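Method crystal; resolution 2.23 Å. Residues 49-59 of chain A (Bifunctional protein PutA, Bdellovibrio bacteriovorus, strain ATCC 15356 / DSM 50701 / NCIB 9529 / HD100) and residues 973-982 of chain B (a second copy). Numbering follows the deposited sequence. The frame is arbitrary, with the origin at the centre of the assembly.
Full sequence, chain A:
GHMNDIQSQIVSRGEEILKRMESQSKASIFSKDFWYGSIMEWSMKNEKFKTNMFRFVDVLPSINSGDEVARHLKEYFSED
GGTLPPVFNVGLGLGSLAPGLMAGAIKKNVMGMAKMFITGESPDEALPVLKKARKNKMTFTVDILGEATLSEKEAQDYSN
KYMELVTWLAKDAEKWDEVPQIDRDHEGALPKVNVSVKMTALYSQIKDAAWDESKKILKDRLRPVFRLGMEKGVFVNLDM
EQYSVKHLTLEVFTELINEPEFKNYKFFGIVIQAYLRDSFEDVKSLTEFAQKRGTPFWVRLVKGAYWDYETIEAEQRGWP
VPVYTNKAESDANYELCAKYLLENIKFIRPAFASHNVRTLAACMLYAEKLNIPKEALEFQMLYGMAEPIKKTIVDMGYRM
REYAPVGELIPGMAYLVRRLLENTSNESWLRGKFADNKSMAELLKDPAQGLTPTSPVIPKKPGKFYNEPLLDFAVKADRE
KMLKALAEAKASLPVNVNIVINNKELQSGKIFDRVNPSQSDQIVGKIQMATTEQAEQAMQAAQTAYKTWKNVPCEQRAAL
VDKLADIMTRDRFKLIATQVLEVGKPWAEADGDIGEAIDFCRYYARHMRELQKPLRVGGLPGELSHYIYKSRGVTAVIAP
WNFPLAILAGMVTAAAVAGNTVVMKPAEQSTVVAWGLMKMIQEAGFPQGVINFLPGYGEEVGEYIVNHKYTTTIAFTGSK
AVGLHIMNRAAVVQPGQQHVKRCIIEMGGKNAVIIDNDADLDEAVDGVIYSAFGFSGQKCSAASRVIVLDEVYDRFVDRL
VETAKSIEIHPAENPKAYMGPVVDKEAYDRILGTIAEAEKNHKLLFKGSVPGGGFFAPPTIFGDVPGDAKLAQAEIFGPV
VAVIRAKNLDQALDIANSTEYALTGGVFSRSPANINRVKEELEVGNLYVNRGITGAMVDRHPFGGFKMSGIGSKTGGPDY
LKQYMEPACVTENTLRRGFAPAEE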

ATOM      1  N   PHE A  49      16.734   3.355 -29.739  1.00 48.91           N
ATOM      2  CA  PHE A  49      17.463   4.185 -30.686  1.00 44.68           C
ATOM      3  C   PHE A  49      16.511   5.005 -31.541  1.00 35.79           C
ATOM      4  O   PHE A  49      16.772   6.185 -31.808  1.00 33.02           O
ATOM      5  N   LYS A  50      15.395   4.404 -31.966  1.00 31.86           N
ATOM      6  CA  LYS A  50      14.409   5.136 -32.763  1.00 33.96           C
ATOM      7  C   LYS A  50      13.894   6.356 -32.007  1.00 30.01           C
ATOM      8  O   LYS A  50      13.846   7.468 -32.550  1.00 28.21           O
ATOM      9  N   THR A  51      13.522   6.161 -30.741  1.00 27.81           N
ATOM     10  CA  THR A  51      13.030   7.260 -29.926  1.00 28.04           C
ATOM     11  C   THR A  51      14.093   8.340 -29.747  1.00 25.16           C
ATOM     12  O   THR A  51      13.820   9.530 -29.938  1.00 28.53           O
ATOM     13  N   ASN A  52      15.315   7.947 -29.383  1.00 26.01           N
ATOM     14  CA  ASN A  52      16.351   8.946 -29.129  1.00 29.14           C
ATOM     15  C   ASN A  52      16.757   9.671 -30.405  1.00 32.43           C
ATOM     16  O   ASN A  52      16.942  10.896 -30.396  1.00 32.46           O
ATOM     17  N   MET A  53      16.860   8.940 -31.514  1.00 26.18           N
ATOM     18  CA  MET A  53      17.267   9.544 -32.779  1.00 27.51           C
ATOM     19  C   MET A  53      16.217  10.528 -33.283  1.00 28.00           C
ATOM     20  O   MET A  53      16.545  11.648 -33.691  1.00 31.91           O
ATOM     21  N   PHE A  54      14.941  10.142 -33.241  1.00 28.94           N
ATOM     22  CA  PHE A  54      13.907  11.035 -33.768  1.00 30.97           C
ATOM     23  C   PHE A  54      13.693  12.252 -32.867  1.00 27.09           C
ATOM     24  O   PHE A  54      13.388  13.343 -33.373  1.00 22.00           O
ATOM     25  N   ARG A  55      13.864  12.096 -31.541  1.00 21.88           N
ATOM     26  CA  ARG A  55      13.793  13.252 -30.643  1.00 24.51           C
ATOM     27  C   ARG A  55      14.976  14.200 -30.852  1.00 28.08           C
ATOM     28  O   ARG A  55      14.798  15.425 -30.883  1.00 28.95           O
ATOM     29  N   PHE A  56      16.186  13.653 -31.024  1.00 29.42           N
ATOM     30  CA  PHE A  56      17.358  14.488 -31.289  1.00 29.77           C
ATOM     31  C   PHE A  56      17.176  15.314 -32.561  1.00 32.49           C
ATOM     32  O   PHE A  56      17.436  16.522 -32.570  1.00 27.53           O
ATOM     33  N   VAL A  57      16.719  14.675 -33.645  1.00 35.98           N
ATOM     34  CA  VAL A  57      16.450  15.399 -34.889  1.00 31.14           C
ATOM     35  C   VAL A  57      15.395  16.475 -34.655  1.00 28.74           C
ATOM     36  O   VAL A  57      15.508  17.594 -35.166  1.00 33.67           O
ATOM     37  N   ASP A  58      14.361  16.154 -33.869  1.00 29.46           N
ATOM     38  CA  ASP A  58      13.279  17.103 -33.594  1.00 28.90           C
ATOM     39  C   ASP A  58      13.806  18.402 -32.979  1.00 28.46           C
ATOM     40  O   ASP A  58      13.416  19.495 -33.399  1.00 24.56           O
ATOM     41  N   VAL A  59      14.704  18.301 -31.989  1.00 27.63           N
ATOM     42  CA  VAL A  59      15.170  19.478 -31.246  1.00 24.36           C
ATOM     43  C   VAL A  59      16.304  20.201 -31.966  1.00 27.58           C
ATOM     44  O   VAL A  59      16.521  21.397 -31.728  1.00 28.00           O
TER
ATOM     45  N   ASN B 973       4.750  14.081 -20.488  1.00 21.06           N
ATOM     46  CA  ASN B 973       4.246  13.900 -21.842  1.00 23.66           C
ATOM     47  C   ASN B 973       5.354  13.308 -22.705  1.00 28.38           C
ATOM     48  O   ASN B 973       6.426  13.908 -22.837  1.00 25.18           O
ATOM     49  N   THR B 974       5.114  12.131 -23.285  1.00 24.73           N
ATOM     50  CA  THR B 974       6.124  11.470 -24.103  1.00 22.57           C
ATOM     51  C   THR B 974       5.858  11.581 -25.598  1.00 25.64           C
ATOM     52  O   THR B 974       6.656  11.084 -26.405  1.00 28.57           O
ATOM     53  N   LEU B 975       4.776  12.236 -25.980  1.00 23.74           N
ATOM     54  CA  LEU B 975       4.375  12.360 -27.368  1.00 24.58           C
ATOM     55  C   LEU B 975       5.047  13.580 -27.996  1.00 24.92           C
ATOM     56  O   LEU B 975       4.864  14.704 -27.510  1.00 29.03           O
ATOM     57  N   ARG B 976       5.826  13.363 -29.064  1.00 25.48           N
ATOM     58  CA  ARG B 976       6.500  14.436 -29.807  1.00 31.98           C
ATOM     59  C   ARG B 976       6.402  14.139 -31.292  1.00 30.24           C
ATOM     60  O   ARG B 976       6.766  13.041 -31.719  1.00 29.94           O
ATOM     61  N   ARG B 977       5.951  15.128 -32.076  1.00 28.28           N
ATOM     62  CA  ARG B 977       5.802  14.993 -33.531  1.00 28.42           C
ATOM     63  C   ARG B 977       4.915  13.812 -33.892  1.00 38.96           C
ATOM     64  O   ARG B 977       5.177  13.100 -34.865  1.00 41.70           O
ATOM     65  N   GLY B 978       3.866  13.595 -33.106  1.00 31.60           N
ATOM     66  CA  GLY B 978       2.926  12.541 -33.418  1.00 28.58           C
ATOM     67  C   GLY B 978       3.393  11.141 -33.105  1.00 28.31           C
ATOM     68  O   GLY B 978       2.815  10.183 -33.625  1.00 30.81           O
ATOM     69  N   PHE B 979       4.432  10.988 -32.289  1.00 27.63           N
ATOM     70  CA  PHE B 979       4.911   9.669 -31.904  1.00 28.46           C
ATOM     71  C   PHE B 979       5.288   9.655 -30.430  1.00 30.57           C
ATOM     72  O   PHE B 979       5.872  10.611 -29.909  1.00 32.33           O
ATOM     73  N   ALA B 980       4.957   8.553 -29.766  1.00 27.85           N
ATOM     74  CA  ALA B 980       5.328   8.327 -28.387  1.00 28.88           C
ATOM     75  C   ALA B 980       5.869   6.911 -28.261  1.00 30.08           C
ATOM     76  O   ALA B 980       5.348   5.994 -28.899  1.00 35.57           O
ATOM     77  N   PRO B 981       6.912   6.700 -27.461  1.00 35.14           N
ATOM     78  CA  PRO B 981       7.443   5.339 -27.294  1.00 36.90           C
ATOM     79  C   PRO B 981       6.454   4.445 -26.564  1.00 33.71           C
ATOM     80  O   PRO B 981       5.717   4.888 -25.682  1.00 27.66           O
ATOM     81  N   ALA B 982       6.474   3.160 -26.903  1.00 40.42           N
ATOM     82  CA  ALA B 982       5.720   2.194 -26.117  1.00 47.07           C
ATOM     83  C   ALA B 982       6.439   1.925 -24.796  1.00 47.52           C
ATOM     84  O   ALA B 982       7.654   2.117 -24.679  1.00 49.06           O
TER

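One face of a helix in chain A packs against an irregular, turn-containing segment of chain B in a largely polar contact, built around an arginine-arginine stack, one salt bridge and two bridging waters, with a smaller apolar patch at one end. The two stretches together bury 494 Å². The helical assignment of 49-59 rests on a continuous run of i to i+4 backbone hydrogen bonds, from Met53(A) N to Phe49(A) O through Val59(A) N to Arg55(A) O. Lys50(A), Thr51(A), Phe54(A) and Asp58(A) direct their CA-to-CB bonds toward chain B; that of Arg55(A) runs sideways, yet its end comes nearer. From the other side, Arg976(B), Arg977(B), Phe979(B) and Pro981(B) direct their CA-to-CB bonds toward the helix.

Arg55(A) is the centre of the contact, with 108 Å² covered. Its chi1 is m and chi2 and chi3 are t, an extended chain that carries the guanidinium across to the other segment. There Arg55(A) NH2 donates a hydrogen bond to Thr974(B) O at 3.1 Å with an N-H...O angle of 149°, and this oxygen lies at the guanidinium edge, near its plane, where the N-H groups point. Arg55(A) NH2 also lies 3.7 Å from Pro981(B) CD. Edge bonding leaves the faces free, and over one of them lies the guanidinium of Arg976(B), with centres 4.1 Å apart and planes at 17°. Arg976(B), m at chi1 and t at chi2 and chi3, reaches this position with Arg976(B) NH1 3.4 Å from Arg55(A) CD. The stack brings like charges close, Arg55(A) NE being 3.9 Å from Arg976(B) NH1, but water partners serve both groups.

Water 1 accepts from Arg55(A) NE at 2.8 Å and donates to Thr974(B) O at 2.7 Å and Phe979(B) O at 3.2 Å, so it ties the helix arginine to two backbone carbonyls. Water 2 accepts from Arg976(B) NH1 at 2.7 Å and donates to Arg55(A) O and Asp58(A) OD2, each at 3.0 Å, linking chain B to both a helix carbonyl and an acidic side chain.

Asp58(A), with chi1 t, supplies the opposite charge. Asp58(A) OD1 accepts from Arg977(B) NE at 2.8 Å and 156°, the hydrogen-bonded part of a salt bridge, and it sits at the edge of that guanidinium. Arg977(B) has chi1 and chi2 both m, so its side chain bends before chi3 returns to t. It occupies the type I' turn from Arg976(B) to Phe979(B), which is closed by reciprocal backbone hydrogen bonds between those two residues; the positive phi of Gly978(B) is one that glycine favours.

At the last position of the turn, Phe979(B), chi1 t, turns its ring edge to Thr51(A), with Thr51(A) OG1 3.6 Å from Phe979(B) CE2. Thr51(A), chi1 m, also places Thr51(A) OG1 3.6 Å from Pro981(B) CB. Lys50(A) is fully extended, all four chi angles t, and brings Lys50(A) CE to 4.2 Å from Phe979(B) CE1.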

ATOM      1  CB  PHE A  49      18.362   3.324 -31.566  1.00 53.46           C
ATOM      2  CG  PHE A  49      19.167   4.120 -32.549  1.00 57.69           C
ATOM      3  CD1 PHE A  49      20.376   4.665 -32.180  1.00 57.14           C
ATOM      4  CD2 PHE A  49      18.701   4.345 -33.832  1.00 54.98           C
ATOM      5  CE1 PHE A  49      21.106   5.396 -33.073  1.00 57.29           C
ATOM      6  CE2 PHE A  49      19.428   5.084 -34.716  1.00 54.93           C
ATOM      7  CZ  PHE A  49      20.638   5.593 -34.339  1.00 55.55           C
ATOM      8  CB  LYS A  50      13.257   4.206 -33.134  1.00 35.46           C
ATOM      9  CG  LYS A  50      12.080   4.864 -33.845  1.00 38.34           C
ATOM     10  CD  LYS A  50      11.057   3.788 -34.137  1.00 46.75           C
ATOM     11  CE  LYS A  50       9.771   4.331 -34.696  1.00 53.20           C
ATOM     12  NZ  LYS A  50       8.840   3.195 -34.929  1.00 57.98           N
ATOM     13  CB  THR A  51      12.563   6.728 -28.580  1.00 30.73           C
ATOM     14  OG1 THR A  51      11.398   5.923 -28.777  1.00 37.69           O
ATOM     15  CG2 THR A  51      12.205   7.884 -27.670  1.00 27.98           C
ATOM     16  CB  ASN A  52      17.558   8.289 -28.465  1.00 32.73           C
ATOM     17  CG  ASN A  52      17.268   7.894 -27.029  1.00 36.53           C
ATOM     18  OD1 ASN A  52      16.358   8.436 -26.416  1.00 34.09           O
ATOM     19  ND2 ASN A  52      18.016   6.935 -26.500  1.00 43.74           N
ATOM     20  CB  MET A  53      17.512   8.437 -33.814  1.00 33.25           C
ATOM     21  CG  MET A  53      17.855   8.913 -35.208  1.00 34.73           C
ATOM     22  SD  MET A  53      19.327   9.912 -35.218  1.00 41.14           S
ATOM     23  CE  MET A  53      20.563   8.750 -34.710  1.00 47.84           C
ATOM     24  CB  PHE A  54      12.609  10.262 -34.001  1.00 29.33           C
ATOM     25  CG  PHE A  54      12.700   9.257 -35.133  1.00 30.57           C
ATOM     26  CD1 PHE A  54      13.899   9.031 -35.794  1.00 34.37           C
ATOM     27  CD2 PHE A  54      11.592   8.515 -35.508  1.00 36.23           C
ATOM     28  CE1 PHE A  54      13.994   8.094 -36.821  1.00 39.32           C
ATOM     29  CE2 PHE A  54      11.669   7.584 -36.534  1.00 43.20           C
ATOM     30  CZ  PHE A  54      12.880   7.367 -37.191  1.00 42.68           C
ATOM     31  CB  ARG A  55      13.729  12.791 -29.183  1.00 23.90           C
ATOM     32  CG  ARG A  55      12.391  12.150 -28.800  1.00 26.72           C
ATOM     33  CD  ARG A  55      12.354  11.777 -27.339  1.00 23.84           C
ATOM     34  NE  ARG A  55      11.010  11.382 -26.897  1.00 27.75           N
ATOM     35  CZ  ARG A  55      10.734  10.966 -25.661  1.00 28.12           C
ATOM     36  NH1 ARG A  55      11.710  10.911 -24.761  1.00 20.56           N
ATOM     37  NH2 ARG A  55       9.491  10.621 -25.308  1.00 22.47           N
ATOM     38  CB  PHE A  56      18.611  13.620 -31.387  1.00 28.83           C
ATOM     39  CG  PHE A  56      19.841  14.389 -31.767  1.00 36.81           C
ATOM     40  CD1 PHE A  56      20.532  15.137 -30.821  1.00 39.20           C
ATOM     41  CD2 PHE A  56      20.304  14.372 -33.071  1.00 37.15           C
ATOM     42  CE1 PHE A  56      21.672  15.859 -31.174  1.00 41.47           C
ATOM     43  CE2 PHE A  56      21.442  15.089 -33.433  1.00 41.25           C
ATOM     44  CZ  PHE A  56      22.129  15.831 -32.482  1.00 43.19           C
ATOM     45  CB  VAL A  57      16.019  14.416 -35.997  1.00 25.59           C
ATOM     46  CG1 VAL A  57      15.578  15.163 -37.244  1.00 29.15           C
ATOM     47  CG2 VAL A  57      17.131  13.441 -36.320  1.00 24.14           C
ATOM     48  CB  ASP A  58      12.240  16.442 -32.672  1.00 32.76           C
ATOM     49  CG  ASP A  58      11.104  17.392 -32.252  1.00 43.05           C
ATOM     50  OD1 ASP A  58      10.514  18.041 -33.147  1.00 42.77           O
ATOM     51  OD2 ASP A  58      10.785  17.469 -31.026  1.00 39.88           O
ATOM     52  CB  VAL A  59      15.599  19.079 -29.815  1.00 27.50           C
ATOM     53  CG1 VAL A  59      16.782  18.113 -29.837  1.00 30.58           C
ATOM     54  CG2 VAL A  59      15.942  20.310 -28.939  1.00 22.86           C
TER
ATOM     55  CB  ASN B 973       3.782  15.249 -22.392  1.00 22.16           C
ATOM     56  CG  ASN B 973       3.358  15.187 -23.853  1.00 28.54           C
ATOM     57  OD1 ASN B 973       3.182  14.117 -24.420  1.00 23.17           O
ATOM     58  ND2 ASN B 973       3.143  16.356 -24.451  1.00 23.35           N
ATOM     59  CB  THR B 974       6.226   9.987 -23.720  1.00 22.31           C
ATOM     60  OG1 THR B 974       4.992   9.336 -24.043  1.00 22.59           O
ATOM     61  CG2 THR B 974       6.539   9.839 -22.240  1.00 25.90           C
ATOM     62  CB  LEU B 975       2.852  12.464 -27.414  1.00 24.79           C
ATOM     63  CG  LEU B 975       2.159  12.871 -28.698  1.00 25.66           C
ATOM     64  CD1 LEU B 975       2.425  11.851 -29.765  1.00 26.25           C
ATOM     65  CD2 LEU B 975       0.702  12.998 -28.409  1.00 25.72           C
ATOM     66  CB  ARG B 976       7.988  14.573 -29.424  1.00 25.63           C
ATOM     67  CG  ARG B 976       8.242  14.985 -27.992  1.00 24.79           C
ATOM     68  CD  ARG B 976       9.721  15.182 -27.704  1.00 24.60           C
ATOM     69  NE  ARG B 976       9.987  15.079 -26.267  1.00 23.78           N
ATOM     70  CZ  ARG B 976      11.203  15.014 -25.735  1.00 23.49           C
ATOM     71  NH1 ARG B 976      12.256  15.036 -26.533  1.00 23.96           N
ATOM     72  NH2 ARG B 976      11.363  14.920 -24.414  1.00 22.78           N
ATOM     73  CB  ARG B 977       7.150  14.842 -34.237  1.00 48.52           C
ATOM     74  CG  ARG B 977       8.014  16.040 -34.177  1.00 51.03           C
ATOM     75  CD  ARG B 977       7.308  17.248 -34.724  1.00 52.51           C
ATOM     76  NE  ARG B 977       7.939  18.421 -34.148  1.00 59.27           N
ATOM     77  CZ  ARG B 977       7.289  19.514 -33.783  1.00 61.99           C
ATOM     78  NH1 ARG B 977       5.975  19.589 -33.947  1.00 55.08           N
ATOM     79  NH2 ARG B 977       7.958  20.527 -33.249  1.00 66.32           N
ATOM     80  CB  PHE B 979       6.125   9.231 -32.728  1.00 37.44           C
ATOM     81  CG  PHE B 979       6.864   8.053 -32.137  1.00 35.65           C
ATOM     82  CD1 PHE B 979       6.391   6.758 -32.318  1.00 44.44           C
ATOM     83  CD2 PHE B 979       8.024   8.244 -31.395  1.00 30.41           C
ATOM     84  CE1 PHE B 979       7.073   5.660 -31.771  1.00 46.04           C
ATOM     85  CE2 PHE B 979       8.709   7.161 -30.832  1.00 34.96           C
ATOM     86  CZ  PHE B 979       8.238   5.866 -31.025  1.00 41.94           C
ATOM     87  CB  ALA B 980       4.133   8.521 -27.449  1.00 32.04           C
ATOM     88  CB  PRO B 981       8.707   5.541 -26.439  1.00 35.86           C
ATOM     89  CG  PRO B 981       8.918   7.029 -26.334  1.00 41.39           C
ATOM     90  CD  PRO B 981       7.600   7.686 -26.608  1.00 36.24           C
ATOM     91  CB  ALA B 982       5.535   0.889 -26.888  1.00 46.95           C
TER
HETATM   92  O   HOH W   1       8.592  11.110 -28.336  1.00 24.08           O
HETATM   93  O   HOH W   2      12.517  16.129 -29.019  1.00 30.41           O